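Local coordinates for protein Beta/alpha-amylase (Paenibacillus polymyxa, PDB 3VOC) that hydrolyses alpha-1,4-glucosidic linkages of starch-like polysaccharides, its beta-amylase domain releasing successive maltose units from non-reducing chain ends, at residues 73-81 and 133-144; 254-265 and 310-318. All coordinates share one frame; numbering follows the deposited sequence.

Contact 1 of 2, residues 73-81 and 133-144. With CA (calcium ion), chain B.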
# COMPACT_ATOMS: atom_id res chain seq x y z
N LYS A 73 6.68 -3.78 -21.11
CA LYS A 73 5.32 -3.62 -20.59
C LYS A 73 5.26 -2.48 -19.58
O LYS A 73 6.28 -2.08 -19.01
CB LYS A 73 4.82 -4.91 -19.92
CG LYS A 73 4.73 -6.11 -20.83
CD LYS A 73 4.24 -5.77 -22.21
CE LYS A 73 4.18 -7.03 -23.08
NZ LYS A 73 3.06 -7.88 -22.62
N TRP A 74 4.04 -1.97 -19.38
CA TRP A 74 3.81 -0.87 -18.42
C TRP A 74 2.79 -1.26 -17.36
O TRP A 74 1.68 -1.65 -17.68
CB TRP A 74 3.30 0.38 -19.15
CG TRP A 74 3.32 1.63 -18.28
CD1 TRP A 74 4.37 2.09 -17.51
CD2 TRP A 74 2.26 2.59 -18.11
NE1 TRP A 74 4.02 3.27 -16.88
CE2 TRP A 74 2.73 3.59 -17.23
CE3 TRP A 74 0.95 2.69 -18.62
CZ2 TRP A 74 1.94 4.69 -16.84
CZ3 TRP A 74 0.17 3.79 -18.24
CH2 TRP A 74 0.66 4.77 -17.36
N VAL A 75 3.17 -1.15 -16.09
CA VAL A 75 2.25 -1.48 -15.00
C VAL A 75 1.96 -0.22 -14.20
O VAL A 75 2.78 0.22 -13.38
CB VAL A 75 2.78 -2.60 -14.08
CG1 VAL A 75 1.82 -2.84 -12.88
CG2 VAL A 75 2.98 -3.89 -14.89
N PRO A 76 0.80 0.40 -14.46
CA PRO A 76 0.45 1.63 -13.77
C PRO A 76 -0.06 1.34 -12.35
O PRO A 76 -0.78 0.36 -12.14
CB PRO A 76 -0.66 2.20 -14.63
CG PRO A 76 -1.37 0.97 -15.14
CD PRO A 76 -0.26 -0.02 -15.41
N ILE A 77 0.36 2.18 -11.40
CA ILE A 77 -0.21 2.19 -10.07
C ILE A 77 -1.08 3.45 -10.06
O ILE A 77 -0.58 4.54 -10.26
CB ILE A 77 0.87 2.32 -8.96
CG1 ILE A 77 1.93 1.20 -9.12
CG2 ILE A 77 0.21 2.30 -7.56
CD1 ILE A 77 3.33 1.52 -8.45
N ILE A 78 -2.38 3.29 -9.85
CA ILE A 78 -3.25 4.47 -9.74
C ILE A 78 -3.07 5.08 -8.33
O ILE A 78 -3.69 4.66 -7.35
CB ILE A 78 -4.71 4.15 -10.07
CG1 ILE A 78 -4.82 3.35 -11.38
CG2 ILE A 78 -5.54 5.46 -10.11
CD1 ILE A 78 -4.14 4.03 -12.62
N SER A 79 -2.17 6.05 -8.25
CA SER A 79 -1.63 6.47 -6.95
C SER A 79 -2.43 7.63 -6.35
O SER A 79 -2.07 8.80 -6.53
CB SER A 79 -0.16 6.85 -7.11
OG SER A 79 0.56 5.70 -7.48
N THR A 80 -3.52 7.26 -5.68
CA THR A 80 -4.42 8.17 -4.98
C THR A 80 -3.85 8.45 -3.56
O THR A 80 -4.54 8.34 -2.53
CB THR A 80 -5.80 7.53 -4.86
OG1 THR A 80 -5.64 6.19 -4.39
CG2 THR A 80 -6.50 7.49 -6.23
N HIS A 81 -2.56 8.77 -3.52
CA HIS A 81 -1.93 9.15 -2.27
C HIS A 81 -0.95 10.28 -2.52
O HIS A 81 -0.61 10.57 -3.67
CB HIS A 81 -1.27 7.95 -1.57
CG HIS A 81 -0.24 7.25 -2.39
ND1 HIS A 81 -0.56 6.28 -3.32
CD2 HIS A 81 1.11 7.33 -2.39
CE1 HIS A 81 0.55 5.82 -3.87
NE2 HIS A 81 1.58 6.44 -3.32
N TYR A 133 -12.58 7.75 -6.71
CA TYR A 133 -11.70 6.74 -7.31
C TYR A 133 -12.37 6.13 -8.54
O TYR A 133 -11.72 5.84 -9.53
CB TYR A 133 -11.34 5.63 -6.32
CG TYR A 133 -10.37 6.01 -5.18
CD1 TYR A 133 -10.24 7.32 -4.72
CD2 TYR A 133 -9.64 5.02 -4.53
CE1 TYR A 133 -9.36 7.63 -3.67
CE2 TYR A 133 -8.77 5.31 -3.48
CZ TYR A 133 -8.65 6.62 -3.05
OH TYR A 133 -7.81 6.90 -2.00
N ASP A 134 -13.68 5.91 -8.44
CA ASP A 134 -14.47 5.40 -9.57
C ASP A 134 -14.33 6.32 -10.79
O ASP A 134 -14.06 5.83 -11.90
CB ASP A 134 -15.95 5.24 -9.13
CG ASP A 134 -16.82 4.51 -10.16
OD1 ASP A 134 -16.30 3.78 -11.03
OD2 ASP A 134 -18.05 4.67 -10.07
N GLU A 135 -14.48 7.63 -10.61
CA GLU A 135 -14.28 8.59 -11.71
C GLU A 135 -12.86 8.54 -12.27
O GLU A 135 -12.66 8.64 -13.48
CB GLU A 135 -14.56 10.02 -11.26
CG GLU A 135 -15.99 10.28 -10.77
CD GLU A 135 -16.12 11.63 -10.09
OE1 GLU A 135 -15.15 12.11 -9.46
OE2 GLU A 135 -17.22 12.22 -10.18
N LEU A 136 -11.87 8.43 -11.38
CA LEU A 136 -10.46 8.42 -11.81
C LEU A 136 -10.13 7.14 -12.59
O LEU A 136 -9.42 7.17 -13.61
CB LEU A 136 -9.54 8.58 -10.59
CG LEU A 136 -8.03 8.44 -10.83
CD1 LEU A 136 -7.55 9.58 -11.72
CD2 LEU A 136 -7.28 8.44 -9.52
N TYR A 137 -10.65 6.00 -12.13
CA TYR A 137 -10.40 4.72 -12.81
C TYR A 137 -11.08 4.73 -14.18
O TYR A 137 -10.53 4.23 -15.17
CB TYR A 137 -10.91 3.54 -11.98
CG TYR A 137 -10.25 3.30 -10.61
CD1 TYR A 137 -9.06 3.93 -10.26
CD2 TYR A 137 -10.82 2.43 -9.69
CE1 TYR A 137 -8.46 3.68 -8.99
CE2 TYR A 137 -10.24 2.17 -8.44
CZ TYR A 137 -9.07 2.80 -8.10
OH TYR A 137 -8.50 2.55 -6.88
N ALA A 138 -12.29 5.29 -14.23
CA ALA A 138 -13.03 5.43 -15.48
C ALA A 138 -12.24 6.27 -16.46
O ALA A 138 -12.09 5.91 -17.63
CB ALA A 138 -14.42 6.08 -15.20
N SER A 139 -11.72 7.40 -15.98
CA SER A 139 -10.95 8.26 -16.84
C SER A 139 -9.68 7.56 -17.33
O SER A 139 -9.33 7.70 -18.51
CB SER A 139 -10.58 9.57 -16.15
OG SER A 139 -10.01 10.44 -17.10
N PHE A 140 -9.00 6.83 -16.44
CA PHE A 140 -7.79 6.11 -16.86
C PHE A 140 -8.11 5.10 -17.95
O PHE A 140 -7.42 5.01 -18.97
CB PHE A 140 -7.13 5.38 -15.67
CG PHE A 140 -5.89 4.64 -16.06
CD1 PHE A 140 -4.68 5.33 -16.25
CD2 PHE A 140 -5.92 3.28 -16.29
CE1 PHE A 140 -3.52 4.64 -16.66
CE2 PHE A 140 -4.78 2.59 -16.70
CZ PHE A 140 -3.58 3.27 -16.88
N ALA A 141 -9.17 4.33 -17.73
CA ALA A 141 -9.59 3.30 -18.65
C ALA A 141 -9.88 3.91 -20.02
O ALA A 141 -9.43 3.39 -21.05
CB ALA A 141 -10.82 2.57 -18.11
N GLU A 142 -10.61 5.02 -20.02
CA GLU A 142 -10.96 5.73 -21.25
C GLU A 142 -9.73 6.27 -21.98
O GLU A 142 -9.62 6.17 -23.21
CB GLU A 142 -11.94 6.86 -20.91
CG GLU A 142 -12.57 7.55 -22.10
CD GLU A 142 -13.81 8.33 -21.71
OE1 GLU A 142 -13.67 9.41 -21.07
OE2 GLU A 142 -14.93 7.86 -22.03
N ASN A 143 -8.78 6.82 -21.24
CA ASN A 143 -7.60 7.42 -21.86
C ASN A 143 -6.52 6.44 -22.28
O ASN A 143 -5.72 6.73 -23.19
CB ASN A 143 -7.01 8.50 -20.96
CG ASN A 143 -7.80 9.79 -21.05
OD1 ASN A 143 -7.45 10.67 -21.82
ND2 ASN A 143 -8.87 9.89 -20.27
N PHE A 144 -6.49 5.29 -21.62
CA PHE A 144 -5.44 4.31 -21.86
C PHE A 144 -5.89 3.00 -22.50
O PHE A 144 -5.07 2.08 -22.65
CB PHE A 144 -4.64 4.08 -20.58
CG PHE A 144 -3.76 5.25 -20.23
CD1 PHE A 144 -2.42 5.27 -20.61
CD2 PHE A 144 -4.29 6.37 -19.57
CE1 PHE A 144 -1.61 6.36 -20.31
CE2 PHE A 144 -3.47 7.47 -19.27
CZ PHE A 144 -2.15 7.46 -19.64
CA CA B . -13.28 13.34 -9.72
O HOH W 1 -6.13 3.81 -6.18
O HOH W 2 -6.81 9.36 -1.65
O HOH W 3 -11.89 11.47 -9.88
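In the (beta/alpha)8 barrel of this beta-amylase domain, I78 near the C-terminal end of the third strand and T80 just beyond it pack on L136, Y137, F140 and Y133 of helix 127-144. I78 spreads its two branches over three neighbours. Its CD1 lies over the centre of the F140 ring, 3.9 Å from the ring centroid, while CG2 meets the edge of Y137 at CE1 (3.6 Å) and slides past L136 CD2. F140 is thus sandwiched, because F144 CB covers its opposite face toward the rim. The helix runs back against the strand, their axes at 149°, as expected for the beta-alpha-beta crossover that leads to the adjacent parallel strand 153-156. T80 has OG1 between its backbone N and carbonyl carbon (chi1 48°), which sends CG2 over the face of Y133, 3.9 Å from the centroid. A water 3.0 Å from T80 OG1 donates to I78 O and is also hydrogen-bonded to Y137 OH. A second water links T80 O to Y133 OH, at 2.7 Å from the latter. Toward the strand's other end P76 CG touches F140 CZ at 3.6 Å, and W74 CZ3 approaches F144 CE1 at 3.7 Å with the ring planes oblique; W74 NE1 is hydrogen-bonded to T40 OG1 on the adjacent strand 37-43. Away from the strand, E135 OE1 binds the calcium ion with E48, D52, N53 and Q132.

Contact 2 of 2, residues 254-265 and 310-318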
# COMPACT_ATOMS: atom_id res chain seq x y z
N GLU A 254 -10.69 -3.04 5.19
CA GLU A 254 -11.24 -4.15 4.39
C GLU A 254 -12.39 -3.67 3.51
O GLU A 254 -12.46 -4.03 2.33
CB GLU A 254 -11.69 -5.31 5.28
CG GLU A 254 -10.54 -6.00 6.00
CD GLU A 254 -11.02 -6.91 7.12
OE1 GLU A 254 -12.02 -6.58 7.78
OE2 GLU A 254 -10.39 -7.95 7.35
N LYS A 255 -13.29 -2.86 4.08
CA LYS A 255 -14.39 -2.33 3.29
C LYS A 255 -13.87 -1.42 2.17
O LYS A 255 -14.37 -1.45 1.04
CB LYS A 255 -15.40 -1.57 4.16
CG LYS A 255 -16.58 -1.03 3.35
CD LYS A 255 -17.70 -0.52 4.24
CE LYS A 255 -18.86 0.03 3.40
NZ LYS A 255 -19.83 0.81 4.24
N HIS A 256 -12.84 -0.64 2.49
CA HIS A 256 -12.22 0.23 1.51
C HIS A 256 -11.66 -0.60 0.34
O HIS A 256 -11.85 -0.25 -0.82
CB HIS A 256 -11.12 1.05 2.18
CG HIS A 256 -10.45 2.04 1.27
ND1 HIS A 256 -11.14 3.03 0.61
CD2 HIS A 256 -9.14 2.20 0.94
CE1 HIS A 256 -10.29 3.74 -0.11
NE2 HIS A 256 -9.07 3.26 0.07
N LEU A 257 -10.97 -1.70 0.67
CA LEU A 257 -10.42 -2.58 -0.36
C LEU A 257 -11.54 -3.09 -1.27
O LEU A 257 -11.39 -3.13 -2.49
CB LEU A 257 -9.68 -3.76 0.27
CG LEU A 257 -8.89 -4.67 -0.68
CD1 LEU A 257 -7.68 -3.92 -1.25
CD2 LEU A 257 -8.44 -5.94 0.08
N GLY A 258 -12.65 -3.49 -0.65
CA GLY A 258 -13.85 -3.94 -1.38
C GLY A 258 -14.37 -2.87 -2.33
O GLY A 258 -14.71 -3.15 -3.50
N VAL A 259 -14.46 -1.65 -1.83
CA VAL A 259 -14.99 -0.54 -2.62
C VAL A 259 -14.08 -0.22 -3.82
O VAL A 259 -14.55 -0.13 -4.94
CB VAL A 259 -15.18 0.72 -1.73
CG1 VAL A 259 -15.42 1.96 -2.58
CG2 VAL A 259 -16.34 0.49 -0.75
N ILE A 260 -12.77 -0.09 -3.58
CA ILE A 260 -11.85 0.30 -4.65
C ILE A 260 -11.62 -0.86 -5.62
O ILE A 260 -11.47 -0.65 -6.82
CB ILE A 260 -10.52 0.91 -4.12
CG1 ILE A 260 -9.66 -0.14 -3.41
CG2 ILE A 260 -10.86 2.09 -3.19
CD1 ILE A 260 -8.30 0.40 -2.88
N GLY A 261 -11.66 -2.08 -5.10
CA GLY A 261 -11.54 -3.27 -5.93
C GLY A 261 -12.71 -3.37 -6.89
O GLY A 261 -12.53 -3.68 -8.06
N ALA A 262 -13.92 -3.12 -6.40
CA ALA A 262 -15.12 -3.23 -7.22
C ALA A 262 -15.13 -2.14 -8.28
O ALA A 262 -15.48 -2.39 -9.43
CB ALA A 262 -16.38 -3.17 -6.33
N ALA A 263 -14.72 -0.92 -7.89
CA ALA A 263 -14.61 0.16 -8.85
C ALA A 263 -13.56 -0.14 -9.91
O ALA A 263 -13.75 0.18 -11.08
CB ALA A 263 -14.33 1.51 -8.16
N ALA A 264 -12.44 -0.75 -9.52
CA ALA A 264 -11.39 -1.06 -10.49
C ALA A 264 -11.89 -2.13 -11.46
O ALA A 264 -11.71 -2.01 -12.69
CB ALA A 264 -10.13 -1.51 -9.80
N HIS A 265 -12.50 -3.17 -10.92
CA HIS A 265 -13.04 -4.24 -11.75
C HIS A 265 -14.06 -3.71 -12.73
O HIS A 265 -14.05 -4.07 -13.90
CB HIS A 265 -13.63 -5.37 -10.91
CG HIS A 265 -12.60 -6.36 -10.44
ND1 HIS A 265 -11.99 -7.25 -11.30
CD2 HIS A 265 -12.09 -6.60 -9.21
CE1 HIS A 265 -11.13 -7.99 -10.62
NE2 HIS A 265 -11.17 -7.61 -9.35
N GLN A 310 -7.99 -12.85 3.14
CA GLN A 310 -9.30 -13.31 2.65
C GLN A 310 -10.06 -12.23 1.87
O GLN A 310 -10.74 -12.54 0.87
CB GLN A 310 -10.18 -13.85 3.79
CG GLN A 310 -11.53 -14.44 3.30
CD GLN A 310 -11.37 -15.59 2.32
OE1 GLN A 310 -12.05 -15.65 1.27
NE2 GLN A 310 -10.47 -16.52 2.65
N LYS A 311 -9.96 -10.97 2.31
CA LYS A 311 -10.62 -9.87 1.61
C LYS A 311 -10.01 -9.64 0.23
O LYS A 311 -10.74 -9.29 -0.71
CB LYS A 311 -10.62 -8.59 2.46
CG LYS A 311 -11.50 -7.48 1.92
CD LYS A 311 -12.99 -7.74 2.18
CE LYS A 311 -13.85 -6.60 1.65
NZ LYS A 311 -15.26 -7.08 1.48
N PHE A 312 -8.70 -9.82 0.09
CA PHE A 312 -8.06 -9.79 -1.23
C PHE A 312 -8.68 -10.85 -2.15
O PHE A 312 -9.06 -10.55 -3.28
CB PHE A 312 -6.54 -9.99 -1.14
CG PHE A 312 -5.78 -8.73 -0.88
CD1 PHE A 312 -5.77 -8.17 0.40
CD2 PHE A 312 -5.11 -8.08 -1.91
CE1 PHE A 312 -5.09 -6.99 0.67
CE2 PHE A 312 -4.40 -6.88 -1.66
CZ PHE A 312 -4.39 -6.34 -0.36
N LYS A 313 -8.81 -12.07 -1.64
CA LYS A 313 -9.40 -13.16 -2.40
C LYS A 313 -10.83 -12.80 -2.80
O LYS A 313 -11.21 -12.97 -3.95
CB LYS A 313 -9.42 -14.45 -1.58
CG LYS A 313 -9.78 -15.69 -2.40
CD LYS A 313 -9.59 -16.95 -1.56
CE LYS A 313 -9.92 -18.24 -2.33
NZ LYS A 313 -9.09 -18.38 -3.56
N ASP A 314 -11.62 -12.33 -1.83
CA ASP A 314 -13.03 -11.98 -2.08
C ASP A 314 -13.15 -10.86 -3.11
O ASP A 314 -14.06 -10.89 -3.94
CB ASP A 314 -13.75 -11.56 -0.79
CG ASP A 314 -13.90 -12.70 0.21
OD1 ASP A 314 -13.73 -13.89 -0.16
OD2 ASP A 314 -14.21 -12.40 1.38
N ALA A 315 -12.25 -9.88 -3.04
CA ALA A 315 -12.28 -8.75 -3.98
C ALA A 315 -11.65 -9.10 -5.33
O ALA A 315 -11.66 -8.28 -6.27
CB ALA A 315 -11.61 -7.52 -3.38
N ASP A 316 -11.10 -10.30 -5.43
CA ASP A 316 -10.41 -10.75 -6.64
C ASP A 316 -9.31 -9.76 -7.01
O ASP A 316 -9.29 -9.21 -8.11
CB ASP A 316 -11.39 -10.98 -7.80
CG ASP A 316 -10.72 -11.65 -8.99
OD1 ASP A 316 -9.86 -12.50 -8.77
OD2 ASP A 316 -11.07 -11.31 -10.14
N LEU A 317 -8.43 -9.52 -6.03
CA LEU A 317 -7.23 -8.70 -6.16
C LEU A 317 -6.00 -9.53 -5.81
O LEU A 317 -6.02 -10.34 -4.87
CB LEU A 317 -7.28 -7.49 -5.23
CG LEU A 317 -8.45 -6.52 -5.46
CD1 LEU A 317 -8.53 -5.47 -4.37
CD2 LEU A 317 -8.36 -5.84 -6.82
N ASP A 318 -4.92 -9.31 -6.57
CA ASP A 318 -3.65 -9.95 -6.26
C ASP A 318 -2.97 -9.18 -5.14
O ASP A 318 -3.26 -8.00 -4.95
CB ASP A 318 -2.75 -9.99 -7.50
CG ASP A 318 -3.26 -10.96 -8.56
OD1 ASP A 318 -4.28 -11.63 -8.36
OD2 ASP A 318 -2.61 -11.07 -9.61
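L257 of helix 240-268 meets F312 and L317 with separate methyls. With CG anti to the backbone N (chi1 -172°), its side chain crosses F312 at about a right angle and sets CD2 over one face of the ring, off-centre toward the rim; the nearest pair is L257 CD2 to F312 CD1, 3.5 Å. L257 CD1 meets L317 CD1 tip to tip at 3.6 Å. The aliphatic chain of K311, bent at chi2, also reaches the methyl on F312: K311 CG is 3.9 Å from L257 CD2, and its CG also lies beside E254 CB. K311 was modelled in two conformers, so its contacts hold for one of them only. The helices are neighbours on the outside of the barrel, following strands 153-156 and 275-279, and their axes run nearly parallel, 23° apart. G258 and G261 have no side chain on this interface, and the backbones close to 5.7 Å between G258 CA and A315 CA. Helix 305-315 ends in a Schellman motif, D316 having positive phi and L317 N bonding back to F312 O. There H265 NE2 donates to D316 O at 2.8 Å (147° at the hydrogen), the acceptor lying in the imidazole plane but the donor standing above the carbonyl plane. ND1 is taken by D269, which fixes the ring's rotation, and the D316 carboxylate pairs with R275. A leucine in place of H265 would probably leave D316 O without this donor and D269 without its imidazole partner.

In the fold
Contact 1 joins a barrel strand to the helix layer, whereas contact 2 joins two helices within that layer. All touching residues of contact 1 are buried, and its direct contacts are mainly apolar and CH-pi, with waters bridging polar atoms of both segments; contact 2 is only partly buried and adds a direct hydrogen bond at a helix end. They share no element but abut, since Y133 and Y137 of 133-144 pack on 254-265, with Y133 CD2 3.4 Å from I260 CG2. Both lie near residues that bind substrate by similarity, H81 just past the strand in contact 1 and K279 about 6 Å from F312, side chain to side chain; the calcium ion belongs to contact 1 alone.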